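Local atomic coordinates of endoglucanase (PDB entry 1VHO), a protein that probably acts as a metal-dependent aminopeptidase of the M42 family, using two divalent metal cations per subunit. Residues Ser49-Tyr53 / Ala211-Tyr216. Residues are numbered along the deposited sequence.
Sequences SLIGY and ALTGAY
Residues 50-53 run as extended strand near the border of the large mixed sheet, with Ser49 leading in, and the C-terminal part of helix 208-213 and the residues that follow (211-216) lie over one face. Ser49 CA sits 6.4 Å from Ala211 CA, Ile51 CA 6.7 Å from Leu212 CA. The CA-to-CB bonds of Ser49, Ile51 and Tyr53 face 211-216, though the Tyr53 ring then leads away; Leu50 points away and packs against helix 25-35. Within 211-216, Gly214 N hydrogen-bonds to Ala211 O (3.1 Å) and Tyr216 N to Leu212 O (3.0 Å).

Apolar packing centres on Ile51 (chi1 m, chi2 p): CD1 meets Ala215 CB at 3.5 Å, while CG2 reaches Leu212 CD1 at 4.2 Å and the ring edge of Tyr216 at CE2, 3.6 Å. Ile51 CD1 also touches backbone, 3.5 Å from Ala211 O.

Tyr216 (chi1 m) and Tyr53 (chi1 t) meet obliquely, centroids 5.7 Å apart, planes at 43°; Tyr197 of the neighbouring strand stacks on Tyr53 and meets Tyr216 edge-to-face.

Helix-end-on-sheet packing thus rests on shape and dispersion, without cross-segment hydrogen bonds; polar ends bond elsewhere, Tyr216 OH to Glu41 and Ser49 OG to Glu205, a predicted zinc ligand.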
loop_
_atom_site.group_PDB
_atom_site.type_symbol
_atom_site.label_atom_id
_atom_site.label_comp_id
_atom_site.label_asym_id
_atom_site.label_seq_id
_atom_site.Cartn_x
_atom_site.Cartn_y
_atom_site.Cartn_z
ATOM N N SER A 49 5.910 7.149 10.146
ATOM C CA SER A 49 6.345 5.963 9.378
ATOM C C SER A 49 6.928 4.960 10.351
ATOM O O SER A 49 7.330 5.346 11.482
ATOM C CB SER A 49 7.348 6.295 8.297
ATOM O OG SER A 49 6.827 7.091 7.242
ATOM N N LEU A 50 6.943 3.680 10.014
ATOM C CA LEU A 50 7.465 2.662 10.881
ATOM C C LEU A 50 8.631 1.924 10.205
ATOM O O LEU A 50 8.514 1.570 9.023
ATOM C CB LEU A 50 6.350 1.665 11.253
ATOM C CG LEU A 50 6.757 0.461 12.093
ATOM C CD1 LEU A 50 6.925 0.841 13.565
ATOM C CD2 LEU A 50 5.717 -0.660 11.990
ATOM N N ILE A 51 9.748 1.788 10.892
ATOM C CA ILE A 51 10.913 1.063 10.342
ATOM C C ILE A 51 11.224 -0.127 11.223
ATOM O O ILE A 51 11.475 0.042 12.439
ATOM C CB ILE A 51 12.170 1.940 10.165
ATOM C CG1 ILE A 51 11.953 2.996 9.093
ATOM C CG2 ILE A 51 13.372 1.033 9.745
ATOM C CD1 ILE A 51 11.144 4.224 9.494
ATOM N N GLY A 52 11.100 -1.347 10.699
ATOM C CA GLY A 52 11.398 -2.553 11.508
ATOM C C GLY A 52 12.897 -2.845 11.296
ATOM O O GLY A 52 13.310 -2.806 10.104
ATOM N N TYR A 53 13.636 -3.170 12.327
ATOM C CA TYR A 53 15.072 -3.461 12.146
ATOM C C TYR A 53 15.408 -4.871 12.590
ATOM O O TYR A 53 15.090 -5.289 13.713
ATOM C CB TYR A 53 15.925 -2.438 12.899
ATOM C CG TYR A 53 17.394 -2.795 12.983
ATOM C CD1 TYR A 53 18.133 -2.959 11.823
ATOM C CD2 TYR A 53 18.039 -2.990 14.196
ATOM C CE1 TYR A 53 19.473 -3.274 11.856
ATOM C CE2 TYR A 53 19.398 -3.302 14.249
ATOM C CZ TYR A 53 20.098 -3.434 13.072
ATOM O OH TYR A 53 21.439 -3.760 13.064
ATOM N N ALA A 211 11.982 8.660 4.637
ATOM C CA ALA A 211 11.247 7.926 5.683
ATOM C C ALA A 211 12.234 7.128 6.518
ATOM O O ALA A 211 12.193 7.083 7.740
ATOM C CB ALA A 211 10.213 6.993 5.046
ATOM N N LEU A 212 13.086 6.364 5.840
ATOM C CA LEU A 212 14.056 5.539 6.554
ATOM C C LEU A 212 14.945 6.349 7.497
ATOM O O LEU A 212 15.097 5.953 8.652
ATOM C CB LEU A 212 14.927 4.803 5.529
ATOM C CG LEU A 212 16.182 4.118 6.065
ATOM C CD1 LEU A 212 15.828 3.029 7.059
ATOM C CD2 LEU A 212 16.975 3.526 4.886
ATOM N N THR A 213 15.451 7.498 7.045
ATOM C CA THR A 213 16.355 8.291 7.885
ATOM C C THR A 213 15.658 9.056 8.984
ATOM O O THR A 213 16.309 9.542 9.916
ATOM C CB THR A 213 17.293 9.209 7.101
ATOM O OG1 THR A 213 16.564 10.043 6.205
ATOM C CG2 THR A 213 18.277 8.375 6.268
ATOM N N GLY A 214 14.317 9.024 9.006
ATOM C CA GLY A 214 13.575 9.668 10.093
ATOM C C GLY A 214 13.671 8.783 11.327
ATOM O O GLY A 214 13.265 9.179 12.427
ATOM N N ALA A 215 14.154 7.554 11.150
ATOM C CA ALA A 215 14.339 6.578 12.181
ATOM C C ALA A 215 15.786 6.122 12.351
ATOM O O ALA A 215 16.239 5.898 13.463
ATOM C CB ALA A 215 13.500 5.315 11.871
ATOM N N TYR A 216 16.495 5.798 11.266
ATOM C CA TYR A 216 17.869 5.319 11.343
ATOM C C TYR A 216 18.752 6.063 10.359
ATOM O O TYR A 216 18.524 6.046 9.142
ATOM C CB TYR A 216 17.941 3.819 11.007
ATOM C CG TYR A 216 17.274 2.924 12.020
ATOM C CD1 TYR A 216 17.933 2.500 13.163
ATOM C CD2 TYR A 216 15.950 2.519 11.807
ATOM C CE1 TYR A 216 17.297 1.675 14.080
ATOM C CE2 TYR A 216 15.300 1.715 12.728
ATOM C CZ TYR A 216 15.977 1.303 13.860
ATOM O OH TYR A 216 15.330 0.506 14.764
#